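Local coordinates for phosphodiesterase (Salpingoeca rosetta, PDB 7D7P), which is a mostly helical protein of the cyclic nucleotide phosphodiesterase family, built on the metal-binding HD fold, at residues A[150-162]-A[281-295]. Residues are numbered along the deposited sequence; the frame is centred on the assembly and turned at random.
Sequences HNGLTNAFHINSR and EFNNQVELEAKMNLP. With EDO (1,2-ethanediol), chain F.
Phe157 lies level with Glu289 where helix 155-161 runs nearly parallel to helix 281-291, 9° between their directions and 11.5 Å between their axes. The Phe157 ring packs between the two segments. With its CG anti to the backbone N (chi1 172°), the ring reaches across to the second helix. Its CZ meets Leu288 CD2 at 3.6 Å, and Glu289 CG lies at its edge, in the ring plane. Met292 SD approaches obliquely, 5.1 Å from the ring centroid, a Met-aromatic contact. Leu294, just past the Schellman motif at Asn293, touches the ring with CD1 and rests CD2 against Asn160 O.

Gln285 makes the direct polar link. Its side chain, extended through CG, passes Leu153 CD2, and OE1 accepts a hydrogen bond from Thr154 N (3.0 Å), just before helix 155-161. The donor sits above the amide carbonyl plane. Gln285 NE2 donates a hydrogen bond to Glu289 OE2 (2.7 Å); together the two bonds should fix the amide's rotation. One water joins Gly152 O to Gln285 OE1, and another joins Gly152 O to Glu281 O. Glu281 OE2 accepts from Phe106 N, and OE1 is hydrogen-bonded to His107 ND1.

The contact thus ties the loop after the zinc ligands His146 and Asp147, and helix 155-161, to the C-terminal end of helix 268-291, through an apolar cluster around Phe157 and a buried glutamine whose amide oxygen and nitrogen both have partners.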
ATOM      1  N   HIS A 150      11.804   5.731 -29.565  1.00 23.09           N
ATOM      2  CA  HIS A 150      12.340   5.267 -28.293  1.00 19.22           C
ATOM      3  C   HIS A 150      13.399   4.199 -28.542  1.00 24.07           C
ATOM      4  O   HIS A 150      13.285   3.399 -29.476  1.00 18.75           O
ATOM      5  CB  HIS A 150      11.204   4.708 -27.431  1.00 22.51           C
ATOM      6  CG  HIS A 150      11.427   4.843 -25.956  1.00 24.10           C
ATOM      7  ND1 HIS A 150      12.334   4.069 -25.267  1.00 16.31           N
ATOM      8  CD2 HIS A 150      10.840   5.644 -25.036  1.00 16.65           C
ATOM      9  CE1 HIS A 150      12.307   4.396 -23.986  1.00 22.11           C
ATOM     10  NE2 HIS A 150      11.408   5.349 -23.820  1.00 20.79           N
ATOM     11  N   ASN A 151      14.447   4.190 -27.713  1.00 25.95           N
ATOM     12  CA  ASN A 151      15.508   3.191 -27.817  1.00 21.95           C
ATOM     13  C   ASN A 151      15.661   2.367 -26.543  1.00 25.48           C
ATOM     14  O   ASN A 151      16.723   1.779 -26.317  1.00 21.98           O
ATOM     15  CB  ASN A 151      16.845   3.844 -28.175  1.00 29.45           C
ATOM     16  CG  ASN A 151      16.918   4.268 -29.625  1.00 34.41           C
ATOM     17  OD1 ASN A 151      16.595   3.493 -30.525  1.00 41.50           O
ATOM     18  ND2 ASN A 151      17.346   5.503 -29.863  1.00 46.06           N
ATOM     19  N   GLY A 152      14.628   2.310 -25.707  1.00 18.47           N
ATOM     20  CA  GLY A 152      14.702   1.515 -24.498  1.00 19.93           C
ATOM     21  C   GLY A 152      15.549   2.103 -23.395  1.00 24.31           C
ATOM     22  O   GLY A 152      15.935   1.381 -22.471  1.00 20.10           O
ATOM     23  N   LEU A 153      15.854   3.396 -23.464  1.00 20.43           N
ATOM     24  CA  LEU A 153      16.635   4.080 -22.445  1.00 16.12           C
ATOM     25  C   LEU A 153      15.823   5.235 -21.874  1.00 24.76           C
ATOM     26  O   LEU A 153      15.049   5.880 -22.585  1.00 29.41           O
ATOM     27  CB  LEU A 153      17.963   4.594 -23.017  1.00 16.22           C
ATOM     28  CG  LEU A 153      18.859   3.517 -23.636  1.00 27.30           C
ATOM     29  CD1 LEU A 153      19.950   4.136 -24.488  1.00 24.50           C
ATOM     30  CD2 LEU A 153      19.455   2.622 -22.556  1.00 18.70           C
ATOM     31  N   THR A 154      16.006   5.491 -20.584  1.00 15.84           N
ATOM     32  CA  THR A 154      15.204   6.478 -19.880  1.00 15.73           C
ATOM     33  C   THR A 154      15.813   7.876 -20.002  1.00 18.79           C
ATOM     34  O   THR A 154      16.924   8.064 -20.505  1.00 18.69           O
ATOM     35  CB  THR A 154      15.057   6.089 -18.407  1.00 20.68           C
ATOM     36  OG1 THR A 154      14.038   6.893 -17.800  1.00 41.45           O
ATOM     37  CG2 THR A 154      16.360   6.310 -17.670  1.00  9.82           C
ATOM     38  N   ASN A 155      15.057   8.870 -19.529  1.00 17.35           N
ATOM     39  CA  ASN A 155      15.531  10.250 -19.560  1.00 17.20           C
ATOM     40  C   ASN A 155      16.778  10.431 -18.708  1.00 20.22           C
ATOM     41  O   ASN A 155      17.667  11.220 -19.054  1.00 16.69           O
ATOM     42  CB  ASN A 155      14.431  11.197 -19.078  1.00 21.85           C
ATOM     43  CG  ASN A 155      13.473  11.587 -20.185  1.00 19.23           C
ATOM     44  OD1 ASN A 155      13.852  11.656 -21.353  1.00 18.91           O
ATOM     45  ND2 ASN A 155      12.230  11.877 -19.816  1.00 17.91           N
ATOM     46  N   ALA A 156      16.856   9.721 -17.579  1.00 20.01           N
ATOM     47  CA  ALA A 156      18.022   9.829 -16.707  1.00 23.59           C
ATOM     48  C   ALA A 156      19.293   9.404 -17.430  1.00 16.63           C
ATOM     49  O   ALA A 156      20.363   9.983 -17.210  1.00 18.61           O
ATOM     50  CB  ALA A 156      17.813   8.992 -15.445  1.00 14.20           C
ATOM     51  N   PHE A 157      19.196   8.396 -18.302  1.00 16.66           N
ATOM     52  CA  PHE A 157      20.362   7.983 -19.076  1.00 18.80           C
ATOM     53  C   PHE A 157      20.848   9.110 -19.978  1.00 18.83           C
ATOM     54  O   PHE A 157      22.052   9.378 -20.062  1.00 16.88           O
ATOM     55  CB  PHE A 157      20.044   6.739 -19.909  1.00 14.18           C
ATOM     56  CG  PHE A 157      21.137   6.375 -20.873  1.00 20.05           C
ATOM     57  CD1 PHE A 157      22.195   5.578 -20.467  1.00 24.44           C
ATOM     58  CD2 PHE A 157      21.123   6.849 -22.174  1.00 16.80           C
ATOM     59  CE1 PHE A 157      23.210   5.254 -21.346  1.00 27.90           C
ATOM     60  CE2 PHE A 157      22.134   6.531 -23.054  1.00 25.10           C
ATOM     61  CZ  PHE A 157      23.178   5.732 -22.642  1.00 25.72           C
ATOM     62  N   HIS A 158      19.922   9.772 -20.676  1.00 18.68           N
ATOM     63  CA  HIS A 158      20.313  10.851 -21.577  1.00 14.94           C
ATOM     64  C   HIS A 158      20.965  11.995 -20.815  1.00 13.15           C
ATOM     65  O   HIS A 158      21.997  12.525 -21.241  1.00 18.36           O
ATOM     66  CB  HIS A 158      19.098  11.347 -22.361  1.00 17.73           C
ATOM     67  CG  HIS A 158      18.694  10.434 -23.474  1.00 22.71           C
ATOM     68  ND1 HIS A 158      19.309  10.450 -24.708  1.00 20.93           N
ATOM     69  CD2 HIS A 158      17.753   9.464 -23.535  1.00 18.36           C
ATOM     70  CE1 HIS A 158      18.758   9.536 -25.483  1.00 24.41           C
ATOM     71  NE2 HIS A 158      17.810   8.924 -24.796  1.00 26.28           N
ATOM     72  N   ILE A 159      20.382  12.383 -19.679  1.00 16.81           N
ATOM     73  CA  ILE A 159      20.937  13.482 -18.894  1.00 19.59           C
ATOM     74  C   ILE A 159      22.297  13.102 -18.318  1.00 19.37           C
ATOM     75  O   ILE A 159      23.251  13.887 -18.383  1.00 21.09           O
ATOM     76  CB  ILE A 159      19.943  13.896 -17.793  1.00 22.91           C
ATOM     77  CG1 ILE A 159      18.636  14.390 -18.420  1.00 21.88           C
ATOM     78  CG2 ILE A 159      20.546  14.971 -16.899  1.00 17.00           C
ATOM     79  CD1 ILE A 159      17.544  14.682 -17.413  1.00 21.11           C
ATOM     80  N   ASN A 160      22.414  11.893 -17.759  1.00 21.20           N
ATOM     81  CA  ASN A 160      23.674  11.482 -17.142  1.00 18.73           C
ATOM     82  C   ASN A 160      24.769  11.282 -18.183  1.00 22.32           C
ATOM     83  O   ASN A 160      25.936  11.606 -17.932  1.00 28.48           O
ATOM     84  CB  ASN A 160      23.474  10.202 -16.327  1.00 21.14           C
ATOM     85  CG  ASN A 160      22.680  10.435 -15.055  1.00 27.15           C
ATOM     86  OD1 ASN A 160      22.491  11.572 -14.627  1.00 30.00           O
ATOM     87  ND2 ASN A 160      22.213   9.352 -14.442  1.00 23.53           N
ATOM     88  N   SER A 161      24.420  10.749 -19.355  1.00 24.52           N
ATOM     89  CA  SER A 161      25.404  10.542 -20.411  1.00 24.42           C
ATOM     90  C   SER A 161      25.653  11.791 -21.243  1.00 27.11           C
ATOM     91  O   SER A 161      26.522  11.763 -22.122  1.00 23.08           O
ATOM     92  CB  SER A 161      24.966   9.402 -21.336  1.00 23.02           C
ATOM     93  OG  SER A 161      23.894   9.804 -22.174  1.00 21.50           O
ATOM     94  N   ARG A 162      24.919  12.875 -20.989  1.00 24.32           N
ATOM     95  CA  ARG A 162      25.015  14.100 -21.779  1.00 23.62           C
ATOM     96  C   ARG A 162      24.869  13.791 -23.267  1.00 24.80           C
ATOM     97  O   ARG A 162      25.658  14.230 -24.107  1.00 18.26           O
ATOM     98  CB  ARG A 162      26.319  14.845 -21.486  1.00 27.71           C
ATOM     99  CG  ARG A 162      26.233  15.757 -20.272  1.00 36.14           C
ATOM    100  CD  ARG A 162      27.297  15.428 -19.238  1.00 37.87           C
ATOM    101  NE  ARG A 162      28.602  15.967 -19.608  1.00 49.61           N
ATOM    102  CZ  ARG A 162      29.638  16.052 -18.779  1.00 53.41           C
ATOM    103  NH1 ARG A 162      29.524  15.634 -17.526  1.00 44.28           N
ATOM    104  NH2 ARG A 162      30.787  16.558 -19.203  1.00 52.97           N
ATOM    105  N   GLU A 281      14.365  -4.126 -20.817  1.00 17.26           N
ATOM    106  CA  GLU A 281      14.921  -2.822 -21.158  1.00 18.18           C
ATOM    107  C   GLU A 281      15.706  -2.238 -19.988  1.00 18.59           C
ATOM    108  O   GLU A 281      16.792  -1.677 -20.180  1.00 16.78           O
ATOM    109  CB  GLU A 281      13.808  -1.868 -21.586  1.00 19.96           C
ATOM    110  CG  GLU A 281      13.111  -2.275 -22.868  1.00 18.20           C
ATOM    111  CD  GLU A 281      12.208  -1.188 -23.414  1.00 21.50           C
ATOM    112  OE1 GLU A 281      12.149  -0.095 -22.808  1.00 18.98           O
ATOM    113  OE2 GLU A 281      11.560  -1.429 -24.453  1.00 19.43           O
ATOM    114  N   PHE A 282      15.170  -2.361 -18.772  1.00 16.37           N
ATOM    115  CA  PHE A 282      15.888  -1.879 -17.596  1.00 17.99           C
ATOM    116  C   PHE A 282      17.243  -2.566 -17.462  1.00 19.27           C
ATOM    117  O   PHE A 282      18.253  -1.910 -17.182  1.00 18.65           O
ATOM    118  CB  PHE A 282      15.052  -2.104 -16.334  1.00 24.43           C
ATOM    119  CG  PHE A 282      13.859  -1.189 -16.212  1.00 22.20           C
ATOM    120  CD1 PHE A 282      13.643  -0.172 -17.128  1.00 22.66           C
ATOM    121  CD2 PHE A 282      12.959  -1.346 -15.171  1.00 24.16           C
ATOM    122  CE1 PHE A 282      12.549   0.664 -17.013  1.00 27.18           C
ATOM    123  CE2 PHE A 282      11.864  -0.509 -15.050  1.00 27.65           C
ATOM    124  CZ  PHE A 282      11.659   0.496 -15.973  1.00 25.04           C
ATOM    125  N   ASN A 283      17.286  -3.886 -17.670  1.00 17.84           N
ATOM    126  CA  ASN A 283      18.541  -4.620 -17.538  1.00 22.33           C
ATOM    127  C   ASN A 283      19.538  -4.216 -18.616  1.00 20.39           C
ATOM    128  O   ASN A 283      20.741  -4.110 -18.346  1.00 21.74           O
ATOM    129  CB  ASN A 283      18.280  -6.127 -17.590  1.00 16.25           C
ATOM    130  CG  ASN A 283      17.394  -6.605 -16.457  1.00 21.82           C
ATOM    131  OD1 ASN A 283      17.280  -5.949 -15.420  1.00 25.30           O
ATOM    132  ND2 ASN A 283      16.761  -7.757 -16.647  1.00 20.71           N
ATOM    133  N   ASN A 284      19.062  -3.993 -19.844  1.00 19.61           N
ATOM    134  CA  ASN A 284      19.951  -3.546 -20.911  1.00 22.36           C
ATOM    135  C   ASN A 284      20.523  -2.163 -20.628  1.00 22.07           C
ATOM    136  O   ASN A 284      21.674  -1.885 -20.984  1.00 20.95           O
ATOM    137  CB  ASN A 284      19.211  -3.548 -22.250  1.00 20.99           C
ATOM    138  CG  ASN A 284      18.978  -4.949 -22.785  1.00 33.35           C
ATOM    139  OD1 ASN A 284      19.691  -5.888 -22.430  1.00 32.87           O
ATOM    140  ND2 ASN A 284      17.974  -5.097 -23.642  1.00 33.19           N
ATOM    141  N   GLN A 285      19.743  -1.283 -19.992  1.00 22.60           N
ATOM    142  CA  GLN A 285      20.238   0.059 -19.701  1.00 17.43           C
ATOM    143  C   GLN A 285      21.332   0.023 -18.641  1.00 20.18           C
ATOM    144  O   GLN A 285      22.368   0.683 -18.783  1.00 23.66           O
ATOM    145  CB  GLN A 285      19.091   0.969 -19.254  1.00 13.97           C
ATOM    146  CG  GLN A 285      19.568   2.351 -18.833  1.00 16.86           C
ATOM    147  CD  GLN A 285      18.437   3.292 -18.471  1.00 26.91           C
ATOM    148  OE1 GLN A 285      17.387   3.305 -19.117  1.00 21.70           O
ATOM    149  NE2 GLN A 285      18.650   4.093 -17.433  1.00 22.68           N
ATOM    150  N   VAL A 286      21.108  -0.733 -17.562  1.00 17.37           N
ATOM    151  CA  VAL A 286      22.119  -0.877 -16.515  1.00 23.66           C
ATOM    152  C   VAL A 286      23.408  -1.448 -17.094  1.00 20.72           C
ATOM    153  O   VAL A 286      24.513  -1.030 -16.727  1.00 26.14           O
ATOM    154  CB  VAL A 286      21.572  -1.751 -15.370  1.00 17.58           C
ATOM    155  CG1 VAL A 286      22.706  -2.323 -14.525  1.00 30.43           C
ATOM    156  CG2 VAL A 286      20.620  -0.949 -14.506  1.00 27.90           C
ATOM    157  N   GLU A 287      23.284  -2.404 -18.016  1.00 22.93           N
ATOM    158  CA  GLU A 287      24.461  -2.963 -18.675  1.00 22.01           C
ATOM    159  C   GLU A 287      25.171  -1.908 -19.516  1.00 30.27           C
ATOM    160  O   GLU A 287      26.407  -1.842 -19.531  1.00 25.05           O
ATOM    161  CB  GLU A 287      24.045  -4.167 -19.522  1.00 29.35           C
ATOM    162  CG  GLU A 287      24.874  -4.411 -20.770  1.00 40.73           C
ATOM    163  CD  GLU A 287      24.307  -5.536 -21.621  1.00 52.93           C
ATOM    164  OE1 GLU A 287      23.876  -6.561 -21.047  1.00 59.91           O
ATOM    165  OE2 GLU A 287      24.285  -5.395 -22.862  1.00 55.36           O
ATOM    166  N   LEU A 288      24.408  -1.061 -20.212  1.00 26.78           N
ATOM    167  CA  LEU A 288      25.018   0.018 -20.983  1.00 16.67           C
ATOM    168  C   LEU A 288      25.602   1.095 -20.077  1.00 22.68           C
ATOM    169  O   LEU A 288      26.636   1.687 -20.410  1.00 21.84           O
ATOM    170  CB  LEU A 288      23.993   0.632 -21.939  1.00 23.75           C
ATOM    171  CG  LEU A 288      24.481   1.770 -22.844  1.00 27.88           C
ATOM    172  CD1 LEU A 288      25.607   1.293 -23.745  1.00 26.17           C
ATOM    173  CD2 LEU A 288      23.338   2.334 -23.674  1.00 27.23           C
ATOM    174  N   GLU A 289      24.966   1.359 -18.933  1.00 24.16           N
ATOM    175  CA  GLU A 289      25.454   2.407 -18.041  1.00 22.53           C
ATOM    176  C   GLU A 289      26.763   2.001 -17.372  1.00 27.68           C
ATOM    177  O   GLU A 289      27.633   2.846 -17.134  1.00 28.48           O
ATOM    178  CB  GLU A 289      24.390   2.745 -16.996  1.00 17.31           C
ATOM    179  CG  GLU A 289      23.286   3.662 -17.516  1.00 22.82           C
ATOM    180  CD  GLU A 289      22.070   3.720 -16.602  1.00 27.04           C
ATOM    181  OE1 GLU A 289      21.928   2.842 -15.724  1.00 31.14           O
ATOM    182  OE2 GLU A 289      21.250   4.647 -16.766  1.00 26.70           O
ATOM    183  N   ALA A 290      26.920   0.711 -17.063  1.00 20.61           N
ATOM    184  CA  ALA A 290      28.176   0.240 -16.486  1.00 27.54           C
ATOM    185  C   ALA A 290      29.314   0.330 -17.496  1.00 23.45           C
ATOM    186  O   ALA A 290      30.435   0.710 -17.143  1.00 30.15           O
ATOM    187  CB  ALA A 290      28.016  -1.192 -15.977  1.00 21.51           C
ATOM    188  N   LYS A 291      29.041  -0.002 -18.761  1.00 29.71           N
ATOM    189  CA  LYS A 291      30.053   0.110 -19.804  1.00 28.65           C
ATOM    190  C   LYS A 291      30.449   1.556 -20.076  1.00 36.06           C
ATOM    191  O   LYS A 291      31.548   1.798 -20.589  1.00 31.92           O
ATOM    192  CB  LYS A 291      29.553  -0.538 -21.095  1.00 28.60           C
ATOM    193  N   MET A 292      29.584   2.516 -19.753  1.00 37.63           N
ATOM    194  CA  MET A 292      29.868   3.930 -19.959  1.00 33.43           C
ATOM    195  C   MET A 292      30.263   4.647 -18.676  1.00 30.86           C
ATOM    196  O   MET A 292      30.459   5.867 -18.702  1.00 30.40           O
ATOM    197  CB  MET A 292      28.655   4.624 -20.587  1.00 23.88           C
ATOM    198  CG  MET A 292      28.442   4.276 -22.044  1.00 32.85           C
ATOM    199  SD  MET A 292      27.049   5.152 -22.775  1.00 40.22           S
ATOM    200  CE  MET A 292      27.268   4.727 -24.501  1.00 47.66           C
ATOM    201  N   ASN A 293      30.387   3.918 -17.564  1.00 29.98           N
ATOM    202  CA  ASN A 293      30.752   4.486 -16.264  1.00 30.56           C
ATOM    203  C   ASN A 293      29.727   5.527 -15.812  1.00 31.59           C
ATOM    204  O   ASN A 293      30.067   6.645 -15.421  1.00 36.93           O
ATOM    205  CB  ASN A 293      32.165   5.075 -16.295  1.00 33.52           C
ATOM    206  CG  ASN A 293      32.722   5.323 -14.908  1.00 36.88           C
ATOM    207  OD1 ASN A 293      32.281   4.713 -13.934  1.00 40.84           O
ATOM    208  ND2 ASN A 293      33.693   6.223 -14.809  1.00 43.24           N
ATOM    209  N   LEU A 294      28.454   5.143 -15.867  1.00 25.27           N
ATOM    210  CA  LEU A 294      27.352   5.999 -15.462  1.00 28.07           C
ATOM    211  C   LEU A 294      26.640   5.402 -14.254  1.00 21.31           C
ATOM    212  O   LEU A 294      26.609   4.177 -14.094  1.00 24.21           O
ATOM    213  CB  LEU A 294      26.344   6.177 -16.605  1.00 24.48           C
ATOM    214  CG  LEU A 294      26.821   6.908 -17.861  1.00 30.91           C
ATOM    215  CD1 LEU A 294      25.771   6.804 -18.956  1.00 28.61           C
ATOM    216  CD2 LEU A 294      27.134   8.362 -17.548  1.00 27.77           C
ATOM    217  N   PRO A 295      26.059   6.234 -13.391  1.00 24.79           N
ATOM    218  CA  PRO A 295      25.288   5.699 -12.265  1.00 28.87           C
ATOM    219  C   PRO A 295      24.044   4.967 -12.745  1.00 29.78           C
ATOM    220  O   PRO A 295      23.489   5.259 -13.808  1.00 28.29           O
ATOM    221  CB  PRO A 295      24.920   6.949 -11.459  1.00 22.41           C
ATOM    222  CG  PRO A 295      24.924   8.051 -12.466  1.00 21.93           C
ATOM    223  CD  PRO A 295      26.027   7.707 -13.430  1.00 29.35           C
TER
HETATM  224  C1  EDO F 805      16.214   6.199 -25.619  1.00 30.03           C
HETATM  225  O1  EDO F 805      14.869   5.792 -25.341  1.00 25.93           O
HETATM  226  C2  EDO F 805      16.268   7.029 -26.897  1.00 34.27           C
HETATM  227  O2  EDO F 805      17.635   7.203 -27.286  1.00 39.32           O
HETATM  228  O   HOH W   1      15.290   1.413 -19.628  1.00 16.59           O
HETATM  229  O   HOH W   2      17.637  -0.743 -22.631  1.00 27.31           O
HETATM  230  O   HOH W   3      22.663   6.830 -15.776  1.00 30.47           O